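Local coordinates for probable glutamine-binding lipoprotein GlnH (GLNBP) (Mycobacterium tuberculosis, PDB 6H20) that binds acidic amino acids and asparagine as a solute-binding lipoprotein and probably feeds amino-acid sensing into protein kinase G control of glutamate metabolism, at residues A[52-58]-A[95-101]; A[117-123]-A[233-239]; A[136-140]-A[281-285]. All blocks are in the same frame, centred on the assembly; numbering follows the deposited sequence.

Overall arrangement
Contacts 1 and 2 pair strands of one mixed sheet; contact 3 sets its strand 139-148 side against C-terminal 281-285, which pairs with 29-30 in a small separate sheet. The centre of contact 2 is about 13 Å from that of contact 1 and about 11 Å from that of contact 3; the centres of contacts 1 and 3 are about 22 Å apart. Strand 53-57 runs beside strand 117-118, their ends tied by the salt bridge from Asp58 OD2 to Lys120 NZ, 3.1 Å. Contacts 2 and 3 join through Tyr235 N and Leu139 O, 2.8 Å apart. Asparagine is bound at contact 2; the side chains of Asp58 and Tyr138 stay about 8 Å from it.

Contact 1: residues A[52-58]-A[95-101]; sequences RLIVGLD and HVEYRIL
Arg52 and Glu97 form the salt bridge of this contact, their side chains lying side by side and pointing the same way. The guanidinium approaches side-on, and both of its donors go to a single oxygen: Arg52 NE lies 2.8 Å from Glu97 OE1, and Arg52 NH2 lies 3.0 Å from the same OE1. NE meets that oxygen nearly along its C-O bond, while NH2 uses the syn lone pair. Guanidinium and carboxylate planes differ by only 25°. Glu97 reaches this position with CG anti to the backbone N (chi1 172°) and an extended chain beyond. Ile54 CD1 covers one guanidinium face, toward its rim.

The backbones are paired as parallel strands 53-57 and 96-100, whose axes approach to 4.5 Å. Six N-H...O=C bonds alternate between them, from Leu53 N to His95 O, 2.9 Å, through to Leu101 N to Leu57 O, 2.8 Å. CA-H...O contacts accompany them, such as Ile54 CA to Glu97 O at 3.2 Å.

Apolar contacts occupy the opposite face from the salt bridge. Val55 CG2 touches Val96 CG1 at 3.6 Å, and Leu57 CD1 reaches Tyr98 CD1 at 3.6 Å, coming obliquely to the ring. Helix 77-90 covers this row, as expected for the beta-alpha-beta crossover that links the two strands.

Chemistry therefore divides the ribbon by face: a hydrocarbon layer, buried at Val55 and Leu57 and only partly so at Val96 and Tyr98, lies under the helix, and a charged pair, its carboxylate oxygen held by two coplanar donors, sits on the partly exposed other side.

Contact 2: residues A[117-123]-A[233-239]; sequences IVVKTMS and QPYGVGI. With ASN (asparagine), chain B.
Thr121 lies over the Tyr235 ring, with its CA 3.7 Å from the ring centroid and 8° off the normal, a CH-pi contact. Its side chain runs alongside the tyrosine, pointing the same way, so that Thr121 CB comes 3.5 Å from Tyr235 CZ. Tyr235 OH is held by Asp209 and Thr211. With OG1 between its backbone N and carbonyl carbon (chi1 62°), Thr121 offers that hydroxyl to the asparagine OD1 at 2.8 Å, while its carbonyl O accepts from the ligand amine.

Ser123 OG lies at the edge of the same ring. It donates to Gln233 OE1, 2.7 Å away, in the amide plane and on a lone pair, and accepts from the ligand N; Ser123 N binds OXT. Arg106, Arg128, Thr171 and Asp209 also bond the ligand.

These groups line the amino-acid pocket of a family 3 solute-binding protein, beyond a short antiparallel ladder with Val118 and Gly238 as its hydrogen-bonded pair. Gly236 N bonds to Met122 O beside a separate, single bridge of Ser123 with Tyr235, two residues out of register. At the shift, a water accepts from Lys120 N and Met122 N and donates to Gly236 O. The Val237 and Ile117 side chains cross beneath helix 244-259.

Contact 3: residues A[136-140]-A[281-285]; sequences TVYLD and PTPRY
The Tyr285 ring is met by Thr136 CG2, which approaches it obliquely at 3.6 Å from CE1. Thr136 CG2 also lies 3.8 Å from Pro283 CB and 3.6 Å from Arg284 O, and so fits into a corner formed by three consecutive residues. This methyl is anti to the carbonyl carbon, while OG1 sits between the backbone N and the carbonyl carbon (chi1 56°). The puckered ring of Pro281 rests on the backbone of Tyr138 and Leu139: its CG is 3.7 Å from Leu139 N, and its CB is 3.8 Å from Val137 CG1. Trp263 of helix 262-270 also touches this proline.

Polar links across the contact run through water. One water lies 2.8 Å from Tyr285 OH, to which it donates, and bonds also to Thr136 OG1; a second accepts from Val137 N and Arg284 N. Arg258 of helix 244-259 also bonds to Thr136 OG1, and Glu255 of that helix to Tyr285 OH.

The C-terminal tail, whose strand 284-285 pairs with 29-30, is thus laid by apolar proline and methyl surfaces against segment 136-140 of the pocket-bearing sheet, while waters, Arg258 and Glu255 supply its polar partners.

Contact 1: residues A[52-58]-A[95-101]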
loop_
_atom_site.group_PDB
_atom_site.type_symbol
_atom_site.label_atom_id
_atom_site.label_comp_id
_atom_site.label_asym_id
_atom_site.label_seq_id
_atom_site.Cartn_x
_atom_site.Cartn_y
_atom_site.Cartn_z
ATOM N N ARG A 52 16.756 9.692 -13.362
ATOM C CA ARG A 52 15.750 8.676 -13.088
ATOM C C ARG A 52 15.014 9.034 -11.808
ATOM O O ARG A 52 15.549 9.730 -10.936
ATOM C CB ARG A 52 16.360 7.269 -12.966
ATOM C CG ARG A 52 17.014 6.975 -11.616
ATOM C CD ARG A 52 18.338 7.714 -11.439
ATOM N NE ARG A 52 19.135 7.128 -10.363
ATOM C CZ ARG A 52 20.185 7.724 -9.804
ATOM N NH1 ARG A 52 20.564 8.927 -10.223
ATOM N NH2 ARG A 52 20.855 7.120 -8.830
ATOM N N LEU A 53 13.778 8.553 -11.720
ATOM C CA LEU A 53 12.967 8.641 -10.514
ATOM C C LEU A 53 13.288 7.450 -9.619
ATOM O O LEU A 53 13.283 6.305 -10.085
ATOM C CB LEU A 53 11.488 8.597 -10.906
ATOM C CG LEU A 53 10.439 8.650 -9.796
ATOM C CD1 LEU A 53 10.425 10.049 -9.175
ATOM C CD2 LEU A 53 9.046 8.286 -10.326
ATOM N N ILE A 54 13.592 7.717 -8.350
ATOM C CA ILE A 54 13.924 6.661 -7.393
ATOM C C ILE A 54 12.683 6.368 -6.563
ATOM O O ILE A 54 12.164 7.252 -5.865
ATOM C CB ILE A 54 15.121 7.047 -6.513
ATOM C CG1 ILE A 54 16.332 7.353 -7.399
ATOM C CG2 ILE A 54 15.429 5.932 -5.514
ATOM C CD1 ILE A 54 17.494 8.000 -6.666
ATOM N N VAL A 55 12.204 5.124 -6.655
ATOM C CA VAL A 55 10.897 4.718 -6.150
ATOM C C VAL A 55 11.096 3.669 -5.068
ATOM O O VAL A 55 11.738 2.643 -5.307
ATOM C CB VAL A 55 10.040 4.134 -7.286
ATOM C CG1 VAL A 55 8.676 3.667 -6.760
ATOM C CG2 VAL A 55 9.862 5.152 -8.405
ATOM N N GLY A 56 10.493 3.900 -3.902
ATOM C CA GLY A 56 10.537 2.932 -2.819
ATOM C C GLY A 56 9.355 1.987 -2.892
ATOM O O GLY A 56 8.203 2.423 -2.986
ATOM N N LEU A 57 9.648 0.692 -2.857
ATOM C CA LEU A 57 8.635 -0.366 -2.882
ATOM C C LEU A 57 9.348 -1.667 -2.540
ATOM O O LEU A 57 10.496 -1.651 -2.087
ATOM C CB LEU A 57 7.884 -0.405 -4.217
ATOM C CG LEU A 57 8.642 -0.299 -5.546
ATOM C CD1 LEU A 57 9.594 -1.482 -5.776
ATOM C CD2 LEU A 57 7.637 -0.168 -6.697
ATOM N N ASP A 58 8.687 -2.801 -2.751
ATOM C CA ASP A 58 9.342 -4.081 -2.466
ATOM C C ASP A 58 8.932 -5.098 -3.520
ATOM O O ASP A 58 8.328 -4.757 -4.541
ATOM C CB ASP A 58 9.054 -4.560 -1.036
ATOM C CG ASP A 58 7.638 -5.123 -0.861
ATOM O OD1 ASP A 58 6.841 -5.161 -1.818
ATOM O OD2 ASP A 58 7.329 -5.540 0.266
ATOM N N HIS A 95 12.429 5.399 -16.897
ATOM C CA HIS A 95 13.530 6.004 -16.139
ATOM C C HIS A 95 13.240 5.942 -14.638
ATOM O O HIS A 95 12.999 6.953 -13.970
ATOM C CB HIS A 95 13.771 7.434 -16.601
ATOM C CG HIS A 95 14.255 7.534 -18.011
ATOM N ND1 HIS A 95 13.409 7.773 -19.072
ATOM C CD2 HIS A 95 15.497 7.424 -18.535
ATOM C CE1 HIS A 95 14.113 7.808 -20.191
ATOM N NE2 HIS A 95 15.381 7.596 -19.892
ATOM N N VAL A 96 13.292 4.719 -14.109
ATOM C CA VAL A 96 12.990 4.441 -12.712
ATOM C C VAL A 96 14.064 3.526 -12.138
ATOM O O VAL A 96 14.470 2.549 -12.780
ATOM C CB VAL A 96 11.603 3.775 -12.569
ATOM C CG1 VAL A 96 11.360 3.349 -11.145
ATOM C CG2 VAL A 96 10.496 4.720 -13.023
ATOM N N GLU A 97 14.513 3.837 -10.923
ATOM C CA GLU A 97 15.329 2.945 -10.113
ATOM C C GLU A 97 14.580 2.673 -8.813
ATOM O O GLU A 97 13.965 3.580 -8.240
ATOM C CB GLU A 97 16.685 3.606 -9.816
ATOM C CG GLU A 97 17.553 2.851 -8.803
ATOM C CD GLU A 97 18.878 3.548 -8.532
ATOM O OE1 GLU A 97 18.974 4.760 -8.800
ATOM O OE2 GLU A 97 19.830 2.882 -8.063
ATOM N N TYR A 98 14.591 1.422 -8.367
ATOM C CA TYR A 98 13.859 1.018 -7.172
ATOM C C TYR A 98 14.797 0.937 -5.976
ATOM O O TYR A 98 15.957 0.536 -6.110
ATOM C CB TYR A 98 13.151 -0.330 -7.381
ATOM C CG TYR A 98 12.236 -0.292 -8.572
ATOM C CD1 TYR A 98 11.041 0.416 -8.523
ATOM C CD2 TYR A 98 12.591 -0.896 -9.767
ATOM C CE1 TYR A 98 10.209 0.490 -9.617
ATOM C CE2 TYR A 98 11.768 -0.826 -10.875
ATOM C CZ TYR A 98 10.572 -0.121 -10.788
ATOM O OH TYR A 98 9.738 -0.024 -11.866
ATOM N N ARG A 99 14.312 1.381 -4.821
ATOM C CA ARG A 99 14.941 1.088 -3.542
ATOM C C ARG A 99 14.024 0.129 -2.809
ATOM O O ARG A 99 12.865 0.462 -2.538
ATOM C CB ARG A 99 15.176 2.335 -2.690
ATOM C CG ARG A 99 15.990 1.994 -1.427
ATOM C CD ARG A 99 16.232 3.174 -0.484
ATOM N NE ARG A 99 17.046 4.222 -1.087
ATOM C CZ ARG A 99 18.357 4.364 -0.911
ATOM N NH1 ARG A 99 19.037 3.510 -0.145
ATOM N NH2 ARG A 99 18.990 5.366 -1.511
ATOM N N ILE A 100 14.527 -1.060 -2.505
ATOM C CA ILE A 100 13.701 -2.074 -1.858
ATOM C C ILE A 100 13.545 -1.727 -0.383
ATOM O O ILE A 100 14.536 -1.612 0.349
ATOM C CB ILE A 100 14.299 -3.475 -2.046
ATOM C CG1 ILE A 100 14.524 -3.759 -3.536
ATOM C CG2 ILE A 100 13.422 -4.528 -1.384
ATOM C CD1 ILE A 100 13.286 -3.771 -4.380
ATOM N N LEU A 101 12.295 -1.560 0.054
ATOM C CA LEU A 101 11.962 -1.115 1.399
ATOM C C LEU A 101 10.847 -1.996 1.938
ATOM O O LEU A 101 9.925 -2.346 1.198
ATOM C CB LEU A 101 11.392 0.322 1.358
ATOM C CG LEU A 101 12.220 1.505 0.866
ATOM C CD1 LEU A 101 11.342 2.726 0.771
ATOM C CD2 LEU A 101 13.390 1.760 1.800
#

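Contact 2: residues A[117-123]-A[233-239]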
loop_
_atom_site.group_PDB
_atom_site.type_symbol
_atom_site.label_atom_id
_atom_site.label_comp_id
_atom_site.label_asym_id
_atom_site.label_seq_id
_atom_site.Cartn_x
_atom_site.Cartn_y
_atom_site.Cartn_z
ATOM N N ILE A 117 9.882 9.042 -4.131
ATOM C CA ILE A 117 8.511 8.706 -3.775
ATOM C C ILE A 117 8.472 7.270 -3.279
ATOM O O ILE A 117 9.336 6.451 -3.614
ATOM C CB ILE A 117 7.513 8.880 -4.946
ATOM C CG1 ILE A 117 7.833 7.918 -6.097
ATOM C CG2 ILE A 117 7.509 10.336 -5.434
ATOM C CD1 ILE A 117 6.847 8.008 -7.269
ATOM N N VAL A 118 7.477 6.977 -2.448
ATOM C CA VAL A 118 7.120 5.605 -2.082
ATOM C C VAL A 118 5.785 5.313 -2.746
ATOM O O VAL A 118 4.818 6.061 -2.560
ATOM C CB VAL A 118 7.014 5.433 -0.559
ATOM C CG1 VAL A 118 6.357 4.094 -0.204
ATOM C CG2 VAL A 118 8.395 5.526 0.096
ATOM N N VAL A 119 5.732 4.260 -3.547
ATOM C CA VAL A 119 4.475 3.751 -4.096
ATOM C C VAL A 119 4.429 2.300 -3.644
ATOM O O VAL A 119 4.980 1.403 -4.297
ATOM C CB VAL A 119 4.375 3.877 -5.619
ATOM C CG1 VAL A 119 2.934 3.614 -6.074
ATOM C CG2 VAL A 119 4.816 5.274 -6.092
ATOM N N LYS A 120 3.847 2.082 -2.466
ATOM C CA LYS A 120 3.854 0.761 -1.842
ATOM C C LYS A 120 2.661 0.672 -0.913
ATOM O O LYS A 120 2.807 0.757 0.314
ATOM C CB LYS A 120 5.166 0.522 -1.083
ATOM C CG LYS A 120 5.331 -0.951 -0.688
ATOM C CD LYS A 120 6.273 -1.113 0.492
ATOM C CE LYS A 120 6.447 -2.575 0.910
ATOM N NZ LYS A 120 5.200 -3.391 0.876
ATOM N N THR A 121 1.480 0.527 -1.515
ATOM C CA THR A 121 0.198 0.386 -0.820
ATOM C C THR A 121 0.105 1.256 0.439
ATOM O O THR A 121 -0.321 0.804 1.498
ATOM C CB THR A 121 -0.113 -1.096 -0.508
ATOM O OG1 THR A 121 0.884 -1.663 0.367
ATOM C CG2 THR A 121 -0.167 -1.920 -1.798
ATOM N N MET A 122 0.503 2.522 0.338
ATOM C CA MET A 122 0.777 3.287 1.553
ATOM C C MET A 122 -0.472 4.045 1.978
ATOM O O MET A 122 -0.805 5.087 1.401
ATOM C CB MET A 122 1.965 4.227 1.370
ATOM C CG MET A 122 2.498 4.736 2.692
ATOM S SD MET A 122 4.012 5.648 2.432
ATOM C CE MET A 122 4.397 6.077 4.122
ATOM N N SER A 123 -1.158 3.530 3.001
ATOM C CA SER A 123 -2.363 4.193 3.489
ATOM C C SER A 123 -2.041 5.566 4.061
ATOM O O SER A 123 -1.087 5.745 4.827
ATOM C CB SER A 123 -3.039 3.358 4.568
ATOM O OG SER A 123 -3.487 2.147 4.007
ATOM N N GLN A 233 -8.500 2.028 3.768
ATOM C CA GLN A 233 -7.074 2.097 3.433
ATOM C C GLN A 233 -6.922 2.902 2.154
ATOM O O GLN A 233 -6.852 2.352 1.045
ATOM C CB GLN A 233 -6.491 0.688 3.257
ATOM C CG GLN A 233 -6.809 -0.253 4.418
ATOM C CD GLN A 233 -6.113 0.115 5.725
ATOM O OE1 GLN A 233 -5.035 0.713 5.732
ATOM N NE2 GLN A 233 -6.723 -0.264 6.838
ATOM N N PRO A 234 -6.878 4.226 2.262
ATOM C CA PRO A 234 -6.733 5.060 1.060
ATOM C C PRO A 234 -5.265 5.237 0.700
ATOM O O PRO A 234 -4.518 5.879 1.453
ATOM C CB PRO A 234 -7.383 6.387 1.481
ATOM C CG PRO A 234 -7.136 6.457 3.005
ATOM C CD PRO A 234 -6.948 5.018 3.506
ATOM N N TYR A 235 -4.838 4.677 -0.430
ATOM C CA TYR A 235 -3.423 4.699 -0.793
ATOM C C TYR A 235 -3.011 6.058 -1.335
ATOM O O TYR A 235 -3.694 6.648 -2.176
ATOM C CB TYR A 235 -3.135 3.677 -1.890
ATOM C CG TYR A 235 -3.284 2.225 -1.508
ATOM C CD1 TYR A 235 -3.587 1.827 -0.207
ATOM C CD2 TYR A 235 -3.125 1.254 -2.467
ATOM C CE1 TYR A 235 -3.717 0.459 0.121
ATOM C CE2 TYR A 235 -3.246 -0.093 -2.156
ATOM C CZ TYR A 235 -3.542 -0.484 -0.874
ATOM O OH TYR A 235 -3.654 -1.839 -0.597
ATOM N N GLY A 236 -1.854 6.532 -0.887
ATOM C CA GLY A 236 -1.265 7.730 -1.441
ATOM C C GLY A 236 0.178 7.455 -1.817
ATOM O O GLY A 236 0.808 6.521 -1.312
ATOM N N VAL A 237 0.696 8.275 -2.726
ATOM C CA VAL A 237 2.130 8.280 -3.009
ATOM C C VAL A 237 2.807 9.052 -1.891
ATOM O O VAL A 237 2.470 10.210 -1.634
ATOM C CB VAL A 237 2.419 8.922 -4.373
ATOM C CG1 VAL A 237 3.929 9.050 -4.598
ATOM C CG2 VAL A 237 1.746 8.138 -5.482
ATOM N N GLY A 238 3.747 8.401 -1.202
ATOM C CA GLY A 238 4.435 9.024 -0.079
ATOM C C GLY A 238 5.609 9.862 -0.562
ATOM O O GLY A 238 6.349 9.460 -1.455
ATOM N N ILE A 239 5.738 11.056 0.020
ATOM C CA ILE A 239 6.682 12.074 -0.420
ATOM C C ILE A 239 7.284 12.708 0.825
ATOM O O ILE A 239 6.639 12.782 1.873
ATOM C CB ILE A 239 5.950 13.121 -1.304
ATOM C CG1 ILE A 239 5.503 12.469 -2.617
ATOM C CG2 ILE A 239 6.834 14.355 -1.573
ATOM C CD1 ILE A 239 4.436 13.230 -3.380
HETATM N N ASN B . -1.926 -0.308 3.409
HETATM C CA ASN B . -1.463 -0.796 4.707
HETATM C C ASN B . -0.467 0.189 5.290
HETATM O O ASN B . 0.229 -0.127 6.272
HETATM C CB ASN B . -0.837 -2.186 4.574
HETATM C CG ASN B . 0.457 -2.173 3.799
HETATM O OD1 ASN B . 0.776 -1.229 3.083
HETATM N ND2 ASN B . 1.233 -3.219 3.970
HETATM O OXT ASN B . -0.364 1.317 4.759
HETATM O O HOH W 1 1.619 3.943 -1.980
#

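Contact 3: residues A[136-140]-A[281-285]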
loop_
_atom_site.group_PDB
_atom_site.type_symbol
_atom_site.label_atom_id
_atom_site.label_comp_id
_atom_site.label_asym_id
_atom_site.label_seq_id
_atom_site.Cartn_x
_atom_site.Cartn_y
_atom_site.Cartn_z
ATOM N N THR A 136 -2.847 12.860 -3.475
ATOM C CA THR A 136 -4.238 12.447 -3.383
ATOM C C THR A 136 -4.349 10.922 -3.497
ATOM O O THR A 136 -3.398 10.212 -3.853
ATOM C CB THR A 136 -5.064 13.091 -4.494
ATOM O OG1 THR A 136 -4.494 12.773 -5.774
ATOM C CG2 THR A 136 -5.126 14.615 -4.309
ATOM N N VAL A 137 -5.545 10.414 -3.199
ATOM C CA VAL A 137 -5.754 8.967 -3.135
ATOM C C VAL A 137 -5.746 8.377 -4.538
ATOM O O VAL A 137 -6.483 8.835 -5.420
ATOM C CB VAL A 137 -7.089 8.670 -2.435
ATOM C CG1 VAL A 137 -7.395 7.162 -2.449
ATOM C CG2 VAL A 137 -7.097 9.232 -1.024
ATOM N N TYR A 138 -4.940 7.324 -4.747
ATOM C CA TYR A 138 -4.920 6.657 -6.045
ATOM C C TYR A 138 -5.592 5.286 -6.059
ATOM O O TYR A 138 -5.813 4.730 -7.144
ATOM C CB TYR A 138 -3.487 6.572 -6.616
ATOM C CG TYR A 138 -2.552 5.598 -5.926
ATOM C CD1 TYR A 138 -2.516 4.258 -6.288
ATOM C CD2 TYR A 138 -1.684 6.039 -4.929
ATOM C CE1 TYR A 138 -1.646 3.381 -5.660
ATOM C CE2 TYR A 138 -0.804 5.163 -4.296
ATOM C CZ TYR A 138 -0.809 3.829 -4.668
ATOM O OH TYR A 138 0.055 2.968 -4.041
ATOM N N LEU A 139 -5.952 4.748 -4.899
ATOM C CA LEU A 139 -6.705 3.504 -4.829
ATOM C C LEU A 139 -7.233 3.418 -3.411
ATOM O O LEU A 139 -6.513 3.760 -2.474
ATOM C CB LEU A 139 -5.784 2.306 -5.103
ATOM C CG LEU A 139 -6.471 0.942 -5.215
ATOM C CD1 LEU A 139 -7.350 0.898 -6.445
ATOM C CD2 LEU A 139 -5.418 -0.161 -5.285
ATOM N N ASP A 140 -8.484 2.987 -3.253
ATOM C CA ASP A 140 -9.100 2.902 -1.930
ATOM C C ASP A 140 -9.407 1.447 -1.610
ATOM O O ASP A 140 -10.296 0.845 -2.224
ATOM C CB ASP A 140 -10.369 3.749 -1.856
ATOM C CG ASP A 140 -10.916 3.834 -0.452
ATOM O OD1 ASP A 140 -10.106 3.993 0.489
ATOM O OD2 ASP A 140 -12.156 3.748 -0.283
ATOM N N PRO A 281 -10.722 6.891 -7.455
ATOM C CA PRO A 281 -11.020 7.689 -6.260
ATOM C C PRO A 281 -11.020 9.169 -6.606
ATOM O O PRO A 281 -10.184 9.641 -7.375
ATOM C CB PRO A 281 -9.878 7.343 -5.296
ATOM C CG PRO A 281 -9.222 6.150 -5.853
ATOM C CD PRO A 281 -9.487 6.099 -7.316
ATOM N N THR A 282 -11.985 9.893 -6.054
ATOM C CA THR A 282 -12.074 11.323 -6.330
ATOM C C THR A 282 -11.034 12.069 -5.499
ATOM O O THR A 282 -10.973 11.877 -4.281
ATOM C CB THR A 282 -13.475 11.829 -5.990
ATOM O OG1 THR A 282 -14.430 11.192 -6.852
ATOM C CG2 THR A 282 -13.565 13.334 -6.176
ATOM N N PRO A 283 -10.191 12.898 -6.115
ATOM C CA PRO A 283 -9.175 13.619 -5.342
ATOM C C PRO A 283 -9.803 14.704 -4.486
ATOM O O PRO A 283 -10.816 15.312 -4.847
ATOM C CB PRO A 283 -8.281 14.234 -6.424
ATOM C CG PRO A 283 -9.210 14.419 -7.601
ATOM C CD PRO A 283 -10.113 13.201 -7.555
ATOM N N ARG A 284 -9.187 14.937 -3.334
ATOM C CA ARG A 284 -9.580 16.001 -2.423
ATOM C C ARG A 284 -8.383 16.921 -2.216
ATOM O O ARG A 284 -7.261 16.444 -2.009
ATOM C CB ARG A 284 -10.041 15.409 -1.090
ATOM C CG ARG A 284 -10.366 16.437 -0.030
ATOM C CD ARG A 284 -10.569 15.789 1.332
ATOM N NE ARG A 284 -11.949 15.887 1.795
ATOM C CZ ARG A 284 -12.434 16.920 2.478
ATOM N NH1 ARG A 284 -11.652 17.951 2.776
ATOM N NH2 ARG A 284 -13.702 16.926 2.863
ATOM N N TYR A 285 -8.620 18.233 -2.271
ATOM C CA TYR A 285 -7.558 19.227 -2.167
ATOM C C TYR A 285 -7.796 20.154 -0.981
ATOM O O TYR A 285 -8.925 20.587 -0.741
ATOM C CB TYR A 285 -7.471 20.053 -3.461
ATOM C CG TYR A 285 -7.083 19.214 -4.656
ATOM C CD1 TYR A 285 -5.827 18.619 -4.721
ATOM C CD2 TYR A 285 -7.972 18.998 -5.707
ATOM C CE1 TYR A 285 -5.466 17.830 -5.805
ATOM C CE2 TYR A 285 -7.619 18.215 -6.804
ATOM C CZ TYR A 285 -6.360 17.634 -6.841
ATOM O OH TYR A 285 -5.993 16.858 -7.917
HETATM O O HOH W 2 -4.668 14.419 -8.007
HETATM O O HOH W 3 -7.394 12.676 -2.168
#